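Local structure of dihydroorotase (Agrobacterium tumefaciens, 2OGJ) at residues T189-G194 with V203-H208; E218-L223 with F248-R253; M316-V321 with R373-R378. The protein catalyses, as a binuclear zinc esterase of the amidohydrolase family, the deacetylation of acetyl-(R)-mandelate in vitro, and that of acetyl glycolate less efficiently. One frame throughout, in Å; residues are numbered along the deposited sequence.

Contact 1 (T189-G194 with V203-H208); sequences TPVKLG and VPMMVH. With ZN (zinc ion), chain H.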
loop_
_atom_site.group_PDB
_atom_site.type_symbol
_atom_site.label_atom_id
_atom_site.label_comp_id
_atom_site.label_asym_id
_atom_site.label_seq_id
_atom_site.Cartn_x
_atom_site.Cartn_y
_atom_site.Cartn_z
ATOM N N THR A 189 12.683 3.789 10.219
ATOM C CA THR A 189 11.625 4.535 10.876
ATOM C C THR A 189 11.161 3.828 12.155
ATOM O O THR A 189 11.268 4.390 13.250
ATOM C CB THR A 189 10.426 4.761 9.929
ATOM O OG1 THR A 189 10.875 5.411 8.731
ATOM C CG2 THR A 189 9.369 5.625 10.602
ATOM N N PRO A 190 10.684 2.574 12.043
ATOM C CA PRO A 190 10.232 1.876 13.251
ATOM C C PRO A 190 11.253 1.817 14.385
ATOM O O PRO A 190 10.875 1.817 15.558
ATOM C CB PRO A 190 9.830 0.497 12.728
ATOM C CG PRO A 190 10.607 0.346 11.449
ATOM C CD PRO A 190 10.558 1.710 10.855
ATOM N N VAL A 191 12.542 1.773 14.043
ATOM C CA VAL A 191 13.600 1.730 15.054
ATOM C C VAL A 191 13.658 3.089 15.760
ATOM O O VAL A 191 13.827 3.156 16.989
ATOM C CB VAL A 191 15.003 1.455 14.434
ATOM C CG1 VAL A 191 16.022 1.287 15.537
ATOM C CG2 VAL A 191 14.979 0.226 13.564
ATOM N N LYS A 192 13.533 4.174 14.995
ATOM C CA LYS A 192 13.578 5.489 15.616
ATOM C C LYS A 192 12.366 5.610 16.523
ATOM O O LYS A 192 12.482 6.021 17.677
ATOM C CB LYS A 192 13.588 6.606 14.563
ATOM C CG LYS A 192 14.884 6.662 13.728
ATOM C CD LYS A 192 15.248 8.082 13.278
ATOM C CE LYS A 192 15.379 9.056 14.489
ATOM N NZ LYS A 192 16.324 8.618 15.601
ATOM N N LEU A 193 11.206 5.218 16.009
ATOM C CA LEU A 193 9.974 5.251 16.787
ATOM C C LEU A 193 10.161 4.427 18.046
ATOM O O LEU A 193 9.761 4.831 19.150
ATOM C CB LEU A 193 8.826 4.669 15.966
ATOM C CG LEU A 193 8.043 5.645 15.096
ATOM C CD1 LEU A 193 7.319 4.893 13.992
ATOM C CD2 LEU A 193 7.062 6.399 15.982
ATOM N N GLY A 194 10.762 3.253 17.857
ATOM C CA GLY A 194 11.019 2.373 18.975
ATOM C C GLY A 194 11.812 3.106 20.033
ATOM O O GLY A 194 11.447 3.103 21.210
ATOM N N VAL A 203 13.116 2.724 29.406
ATOM C CA VAL A 203 13.457 1.314 29.364
ATOM C C VAL A 203 14.415 0.984 28.201
ATOM O O VAL A 203 14.469 1.703 27.198
ATOM C CB VAL A 203 12.130 0.504 29.273
ATOM C CG1 VAL A 203 11.693 0.359 27.812
ATOM C CG2 VAL A 203 12.259 -0.823 30.002
ATOM N N PRO A 204 15.198 -0.098 28.324
ATOM C CA PRO A 204 16.124 -0.447 27.246
ATOM C C PRO A 204 15.447 -1.016 26.011
ATOM O O PRO A 204 14.318 -1.478 26.074
ATOM C CB PRO A 204 17.062 -1.441 27.910
ATOM C CG PRO A 204 16.162 -2.113 28.890
ATOM C CD PRO A 204 15.409 -0.967 29.489
HETATM N N MSE A 205 16.159 -0.994 24.892
HETATM C CA MSE A 205 15.620 -1.488 23.633
HETATM C C MSE A 205 16.498 -2.583 23.022
HETATM O O MSE A 205 17.698 -2.393 22.843
HETATM C CB MSE A 205 15.494 -0.321 22.645
HETATM C CG MSE A 205 14.691 -0.638 21.397
HETATM SE SE MSE A 205 14.676 0.723 20.233
HETATM C CE MSE A 205 14.061 -0.079 18.820
HETATM N N MSE A 206 15.904 -3.735 22.715
HETATM C CA MSE A 206 16.660 -4.834 22.106
HETATM C C MSE A 206 16.332 -4.852 20.625
HETATM O O MSE A 206 15.168 -5.006 20.244
HETATM C CB MSE A 206 16.301 -6.195 22.739
HETATM C CG MSE A 206 16.964 -7.415 22.045
HETATM SE SE MSE A 206 16.710 -9.043 22.822
HETATM C CE MSE A 206 15.473 -9.605 21.884
ATOM N N VAL A 207 17.347 -4.690 19.781
ATOM C CA VAL A 207 17.083 -4.678 18.352
ATOM C C VAL A 207 17.777 -5.783 17.569
ATOM O O VAL A 207 18.986 -5.976 17.652
ATOM C CB VAL A 207 17.446 -3.316 17.732
ATOM C CG1 VAL A 207 16.772 -3.163 16.382
ATOM C CG2 VAL A 207 17.009 -2.199 18.657
ATOM N N HIS A 208 16.975 -6.500 16.796
ATOM C CA HIS A 208 17.428 -7.598 15.957
ATOM C C HIS A 208 17.861 -7.022 14.614
ATOM O O HIS A 208 17.244 -6.087 14.090
ATOM C CB HIS A 208 16.281 -8.661 15.865
ATOM C CG HIS A 208 15.952 -9.169 14.486
ATOM N ND1 HIS A 208 15.492 -10.453 14.274
ATOM C CD2 HIS A 208 15.923 -8.563 13.272
ATOM C CE1 HIS A 208 15.198 -10.615 12.997
ATOM N NE2 HIS A 208 15.451 -9.483 12.366
HETATM ZN ZN ZN H . 15.370 -12.248 15.809
#
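Met205, a selenomethionine, lays the end of its side chain across the backbone of helix 189-194, overlapping the turn between Val191 and Gly194. The selenium is 3.7 Å from Gly194 C, and because glycine carries no side chain the long selenoether arm can settle directly on the main chain. Beyond the selenium, the terminal methyl CE lies 3.9 Å from Gly194 CA and 3.7 Å from Val191 O. The same methyl meets the one side-chain partner of this contact, Val191, whose CG1 is 4.1 Å from Met205 CE. The two side chains cross at about a right angle, and CG1, the branch anti to the valine's backbone N, is the one that touches.

The reach depends on an almost straight arm. In Met205, CG is anti to the backbone N (chi1 -168°) and the chain stays extended through CG and the selenium, which lets a residue just ahead of the strand bridge to the helix, although Gly194 CA lies 7.6 Å from Met205 CA. Val191, Gly194 and Met205 are all buried, and no hydrogen bond joins the two segments: the cohesion is van der Waals.

Further along, Val207 packs on Ala178 without touching helix 189-194, whereas His208 serves the metal centre, its ND1 binding zinc at 2.4 Å. His231 and the carboxylated Lys175 bind the same ion. One short length of chain thus supplies packing for the outer layer and a ligand for the active site. Helix 189-201 forms the crossover of a beta-alpha-beta unit between the parallel strands 177-178 and 206-209 of the TIM barrel; Val191 also rests on Ala178 of the first strand and on Ile222 of the following helix, 216-222.

Contact 2 (E218-L223 with F248-R253); sequences EVLEIL and FNLAER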
loop_
_atom_site.group_PDB
_atom_site.type_symbol
_atom_site.label_atom_id
_atom_site.label_comp_id
_atom_site.label_asym_id
_atom_site.label_seq_id
_atom_site.Cartn_x
_atom_site.Cartn_y
_atom_site.Cartn_z
ATOM N N GLU A 218 22.832 1.560 10.678
ATOM C CA GLU A 218 21.852 2.567 11.050
ATOM C C GLU A 218 21.336 2.361 12.461
ATOM O O GLU A 218 21.164 3.320 13.206
ATOM C CB GLU A 218 20.689 2.557 10.047
ATOM C CG GLU A 218 21.009 3.228 8.726
ATOM C CD GLU A 218 19.855 3.156 7.737
ATOM O OE1 GLU A 218 19.606 4.163 7.031
ATOM O OE2 GLU A 218 19.202 2.090 7.654
ATOM N N VAL A 219 21.090 1.105 12.820
ATOM C CA VAL A 219 20.583 0.772 14.143
ATOM C C VAL A 219 21.575 1.152 15.239
ATOM O O VAL A 219 21.196 1.767 16.232
ATOM C CB VAL A 219 20.261 -0.722 14.256
ATOM C CG1 VAL A 219 19.707 -1.023 15.644
ATOM C CG2 VAL A 219 19.274 -1.117 13.181
ATOM N N LEU A 220 22.837 0.765 15.077
ATOM C CA LEU A 220 23.875 1.116 16.048
ATOM C C LEU A 220 23.950 2.646 16.268
ATOM O O LEU A 220 24.272 3.125 17.364
ATOM C CB LEU A 220 25.227 0.593 15.553
ATOM C CG LEU A 220 25.755 -0.765 16.045
ATOM C CD1 LEU A 220 24.624 -1.765 16.241
ATOM C CD2 LEU A 220 26.782 -1.285 15.044
ATOM N N GLU A 221 23.658 3.404 15.211
ATOM C CA GLU A 221 23.677 4.870 15.270
ATOM C C GLU A 221 22.583 5.393 16.206
ATOM O O GLU A 221 22.850 6.212 17.078
ATOM C CB GLU A 221 23.459 5.477 13.875
ATOM C CG GLU A 221 24.468 5.078 12.785
ATOM C CD GLU A 221 25.812 5.799 12.891
ATOM O OE1 GLU A 221 25.853 6.889 13.505
ATOM O OE2 GLU A 221 26.823 5.284 12.343
ATOM N N ILE A 222 21.352 4.919 16.018
ATOM C CA ILE A 222 20.225 5.350 16.842
ATOM C C ILE A 222 20.218 4.796 18.278
ATOM O O ILE A 222 19.645 5.406 19.178
ATOM C CB ILE A 222 18.870 5.040 16.119
ATOM C CG1 ILE A 222 17.726 4.976 17.121
ATOM C CG2 ILE A 222 18.968 3.776 15.336
ATOM C CD1 ILE A 222 17.240 6.339 17.548
ATOM N N LEU A 223 20.864 3.662 18.508
ATOM C CA LEU A 223 20.907 3.080 19.846
ATOM C C LEU A 223 21.770 3.884 20.813
ATOM O O LEU A 223 22.483 4.798 20.412
ATOM C CB LEU A 223 21.429 1.645 19.775
ATOM C CG LEU A 223 20.411 0.509 19.681
ATOM C CD1 LEU A 223 19.361 0.778 18.620
ATOM C CD2 LEU A 223 21.163 -0.763 19.386
ATOM N N PHE A 248 32.297 -2.968 11.472
ATOM C CA PHE A 248 33.043 -3.540 12.581
ATOM C C PHE A 248 33.555 -2.449 13.492
ATOM O O PHE A 248 33.456 -2.559 14.710
ATOM C CB PHE A 248 34.234 -4.371 12.115
ATOM C CG PHE A 248 34.943 -5.067 13.245
ATOM C CD1 PHE A 248 34.519 -6.324 13.685
ATOM C CD2 PHE A 248 35.988 -4.439 13.915
ATOM C CE1 PHE A 248 35.122 -6.940 14.780
ATOM C CE2 PHE A 248 36.594 -5.040 15.004
ATOM C CZ PHE A 248 36.159 -6.299 15.441
ATOM N N ASN A 249 34.103 -1.387 12.911
ATOM C CA ASN A 249 34.639 -0.290 13.684
ATOM C C ASN A 249 33.544 0.395 14.475
ATOM O O ASN A 249 33.769 0.857 15.603
ATOM C CB ASN A 249 35.416 0.658 12.777
ATOM C CG ASN A 249 36.583 -0.048 12.113
ATOM O OD1 ASN A 249 37.280 -0.846 12.746
ATOM N ND2 ASN A 249 36.803 0.238 10.836
ATOM N N LEU A 250 32.350 0.467 13.908
ATOM C CA LEU A 250 31.252 1.111 14.605
ATOM C C LEU A 250 30.746 0.224 15.752
ATOM O O LEU A 250 30.482 0.713 16.841
ATOM C CB LEU A 250 30.116 1.440 13.624
ATOM C CG LEU A 250 28.919 2.178 14.233
ATOM C CD1 LEU A 250 29.390 3.430 14.923
ATOM C CD2 LEU A 250 27.908 2.513 13.161
ATOM N N ALA A 251 30.631 -1.077 15.509
ATOM C CA ALA A 251 30.162 -2.009 16.537
ATOM C C ALA A 251 31.098 -1.980 17.742
ATOM O O ALA A 251 30.659 -1.964 18.897
ATOM C CB ALA A 251 30.096 -3.413 15.966
ATOM N N GLU A 252 32.396 -1.976 17.458
ATOM C CA GLU A 252 33.421 -1.937 18.493
ATOM C C GLU A 252 33.377 -0.612 19.270
ATOM O O GLU A 252 33.623 -0.576 20.470
ATOM C CB GLU A 252 34.789 -2.138 17.841
ATOM C CG GLU A 252 35.997 -2.012 18.760
ATOM C CD GLU A 252 37.299 -2.180 17.984
ATOM O OE1 GLU A 252 37.539 -1.381 17.052
ATOM O OE2 GLU A 252 38.076 -3.117 18.288
ATOM N N ARG A 253 33.055 0.471 18.579
ATOM C CA ARG A 253 32.983 1.776 19.208
ATOM C C ARG A 253 31.729 1.853 20.069
ATOM O O ARG A 253 31.800 2.193 21.253
ATOM C CB ARG A 253 32.945 2.844 18.127
ATOM C CG ARG A 253 32.923 4.269 18.619
ATOM C CD ARG A 253 32.437 5.137 17.502
ATOM N NE ARG A 253 32.996 4.711 16.223
ATOM C CZ ARG A 253 32.551 5.100 15.032
ATOM N NH1 ARG A 253 31.518 5.944 14.930
ATOM N NH2 ARG A 253 33.146 4.625 13.948
#
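Two flat groups flank the end of Leu250: the carboxylate of Glu221, from the opposite helix, and the guanidinium of Arg253, from its own. Leu250 CD1 lies over one guanidinium face, 3.3 Å above the plane and offset toward the rim, while CD2 sits beside Glu221 OE2. Glu221 crosses Leu250 at about a right angle; its chain bends at chi2 (-77°), which folds the carboxylate over toward the leucine. The opposite charges do not pair, since Glu221 OE2 and Arg253 NH1 are 5.4 Å apart, although some electrostatic attraction is likely.

Beside the exposed Glu221 the contact is apolar and buried, carried by Leu220, Leu250 and Ala251. Leu220 CB approaches Leu250 CD2 at 4.1 Å, and Leu220 CD2 lies 3.8 Å from Ala251 CA, where the small alanine allows close approach to the helix backbone. Leu220 also packs on Val229 of the intervening strand 228-230.

The short helical segments run nearly parallel, at 26°, with axes 10.2 Å apart. Such side-by-side packing of helices from consecutive beta-alpha units, each following its own parallel strand, is characteristic of the outer layer of a TIM barrel.

Contact 3 (M316-V321 with R373-R378); sequences MPFENV and RLFEPR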
loop_
_atom_site.group_PDB
_atom_site.type_symbol
_atom_site.label_atom_id
_atom_site.label_comp_id
_atom_site.label_asym_id
_atom_site.label_seq_id
_atom_site.Cartn_x
_atom_site.Cartn_y
_atom_site.Cartn_z
HETATM N N MSE A 316 36.591 -17.442 24.028
HETATM C CA MSE A 316 36.034 -16.461 24.937
HETATM C C MSE A 316 36.444 -17.069 26.267
HETATM O O MSE A 316 36.030 -18.177 26.605
HETATM C CB MSE A 316 34.510 -16.403 24.810
HETATM C CG MSE A 316 33.857 -15.137 25.363
HETATM SE SE MSE A 316 32.083 -14.975 24.990
HETATM C CE MSE A 316 31.607 -13.878 26.311
ATOM N N PRO A 317 37.298 -16.381 27.023
ATOM C CA PRO A 317 37.699 -16.958 28.308
ATOM C C PRO A 317 36.510 -17.461 29.138
ATOM O O PRO A 317 35.438 -16.852 29.154
ATOM C CB PRO A 317 38.443 -15.810 28.981
ATOM C CG PRO A 317 37.893 -14.574 28.295
ATOM C CD PRO A 317 37.788 -15.004 26.873
ATOM N N PHE A 318 36.704 -18.585 29.817
ATOM C CA PHE A 318 35.671 -19.190 30.661
ATOM C C PHE A 318 34.901 -18.187 31.530
ATOM O O PHE A 318 33.684 -18.073 31.445
ATOM C CB PHE A 318 36.314 -20.233 31.578
ATOM C CG PHE A 318 35.365 -20.851 32.554
ATOM C CD1 PHE A 318 34.521 -21.883 32.164
ATOM C CD2 PHE A 318 35.315 -20.406 33.869
ATOM C CE1 PHE A 318 33.638 -22.467 33.063
ATOM C CE2 PHE A 318 34.429 -20.985 34.790
ATOM C CZ PHE A 318 33.593 -22.017 34.385
ATOM N N GLU A 319 35.622 -17.476 32.383
ATOM C CA GLU A 319 35.000 -16.510 33.278
ATOM C C GLU A 319 34.089 -15.509 32.583
ATOM O O GLU A 319 33.124 -15.034 33.175
ATOM C CB GLU A 319 36.081 -15.769 34.062
ATOM C CG GLU A 319 36.571 -16.530 35.273
ATOM C CD GLU A 319 35.735 -16.256 36.518
ATOM O OE1 GLU A 319 34.676 -15.591 36.406
ATOM O OE2 GLU A 319 36.142 -16.710 37.615
ATOM N N ASN A 320 34.372 -15.196 31.323
ATOM C CA ASN A 320 33.578 -14.222 30.608
ATOM C C ASN A 320 32.319 -14.858 30.056
ATOM O O ASN A 320 31.298 -14.178 29.949
ATOM C CB ASN A 320 34.428 -13.533 29.546
ATOM C CG ASN A 320 35.600 -12.799 30.168
ATOM O OD1 ASN A 320 35.460 -12.160 31.214
ATOM N ND2 ASN A 320 36.761 -12.889 29.533
ATOM N N VAL A 321 32.350 -16.128 29.704
ATOM C CA VAL A 321 31.162 -16.793 29.173
ATOM C C VAL A 321 30.122 -16.921 30.292
ATOM O O VAL A 321 28.929 -16.695 30.066
ATOM C CB VAL A 321 31.491 -18.216 28.598
ATOM C CG1 VAL A 321 30.210 -18.929 28.225
ATOM C CG2 VAL A 321 32.396 -18.109 27.360
ATOM N N ARG A 373 35.261 -28.902 24.862
ATOM C CA ARG A 373 34.839 -28.716 26.245
ATOM C C ARG A 373 33.363 -28.353 26.236
ATOM O O ARG A 373 32.915 -27.572 25.404
ATOM C CB ARG A 373 35.661 -27.621 26.911
ATOM C CG ARG A 373 37.110 -28.014 27.084
ATOM C CD ARG A 373 37.995 -26.799 27.210
ATOM N NE ARG A 373 38.004 -26.220 28.547
ATOM C CZ ARG A 373 38.496 -25.016 28.827
ATOM N NH1 ARG A 373 39.011 -24.263 27.861
ATOM N NH2 ARG A 373 38.488 -24.566 30.074
ATOM N N LEU A 374 32.608 -28.926 27.164
ATOM C CA LEU A 374 31.182 -28.673 27.209
ATOM C C LEU A 374 30.572 -28.266 28.532
ATOM O O LEU A 374 30.735 -28.942 29.552
ATOM C CB LEU A 374 30.436 -29.904 26.714
ATOM C CG LEU A 374 30.631 -30.240 25.246
ATOM C CD1 LEU A 374 29.974 -31.576 24.967
ATOM C CD2 LEU A 374 30.049 -29.131 24.377
ATOM N N PHE A 375 29.861 -27.148 28.513
ATOM C CA PHE A 375 29.171 -26.736 29.706
ATOM C C PHE A 375 28.058 -27.764 29.786
ATOM O O PHE A 375 27.375 -28.037 28.793
ATOM C CB PHE A 375 28.601 -25.327 29.577
ATOM C CG PHE A 375 29.634 -24.253 29.687
ATOM C CD1 PHE A 375 30.383 -23.875 28.574
ATOM C CD2 PHE A 375 29.880 -23.637 30.913
ATOM C CE1 PHE A 375 31.368 -22.900 28.679
ATOM C CE2 PHE A 375 30.863 -22.658 31.032
ATOM C CZ PHE A 375 31.609 -22.287 29.912
ATOM N N GLU A 376 27.915 -28.370 30.957
ATOM C CA GLU A 376 26.889 -29.379 31.152
ATOM C C GLU A 376 26.143 -29.146 32.470
ATOM O O GLU A 376 26.646 -29.460 33.548
ATOM C CB GLU A 376 27.526 -30.770 31.117
ATOM C CG GLU A 376 26.604 -31.822 30.545
ATOM C CD GLU A 376 27.095 -32.383 29.215
ATOM O OE1 GLU A 376 27.922 -31.718 28.552
ATOM O OE2 GLU A 376 26.647 -33.488 28.822
ATOM N N PRO A 377 24.932 -28.563 32.391
ATOM C CA PRO A 377 24.142 -28.297 33.595
ATOM C C PRO A 377 23.718 -29.568 34.314
ATOM O O PRO A 377 23.373 -30.561 33.682
ATOM C CB PRO A 377 22.960 -27.482 33.064
ATOM C CG PRO A 377 22.827 -27.908 31.660
ATOM C CD PRO A 377 24.257 -28.024 31.197
ATOM N N ARG A 378 23.765 -29.515 35.644
ATOM C CA ARG A 378 23.407 -30.629 36.539
ATOM C C ARG A 378 22.145 -30.334 37.330
ATOM O O ARG A 378 21.179 -31.105 37.296
ATOM C CB ARG A 378 24.580 -30.926 37.450
ATOM C CG ARG A 378 25.393 -32.117 37.004
ATOM C CD ARG A 378 25.988 -31.900 35.641
ATOM N NE ARG A 378 27.178 -32.728 35.472
ATOM C CZ ARG A 378 27.408 -33.552 34.455
ATOM N NH1 ARG A 378 26.527 -33.688 33.475
ATOM N NH2 ARG A 378 28.535 -34.242 34.422
#
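Val321, which packs on Phe375, donates its backbone N to Pro317 O at 3.2 Å, and the same oxygen accepts Asn320 N at 2.9 Å. With Pro317 at the N-cap position, these two bonds fix the first turn of the helix and present Phe318 and Val321 together to the strand. The ring planes of Phe318 and Phe375 are nearly parallel, at 3°, yet the rings meet rim to rim, neither lying over the face of the other. Their centroids are 5.6 Å apart, and the nearest atoms are Phe318 CE1 and Phe375 CE2.

Phe375 belongs to strand 368-382, which pairs antiparallel with strand 348-362; these long strands follow the barrel helices in the chain and, as in other amidohydrolases, probably help carry it back to the beta domain beside the barrel. Helix 318-323 packs against strand 368-382. Phe318 has CG anti to its N (chi1 176°), which sets the ring beside its own carbonyl carbon, where CD1 and CE1 meet Phe375. Val321 fills in next to it, CG1 lying 4.0 Å from Phe375 CZ. Phe318 also meets the ring of Phe68, and Phe375 N is hydrogen-bonded to Ser309 OG of helix 304-313.

Overall arrangement
Contacts 1 and 2 are successive pieces of one barrel wall, their centres about 14 Å apart, and they join through helix 216-222. Val207 CG1 of contact 1 meets Val219 CG1 of contact 2 at 3.7 Å, and Val207 CG2 meets Leu223 CD1 at 3.8 Å. Of the two, contact 1 reaches the metal, through His208; contact 2 lies further out, the side chain of Leu220 being about 10 Å from that of the zinc ligand His231 and about 14 Å from a zinc ion. Contact 3 lies away from the metal site, with its centre about 31 Å from that of contact 1, on the opposite side of the chain's centre, and about 28 Å from that of contact 2; it touches neither.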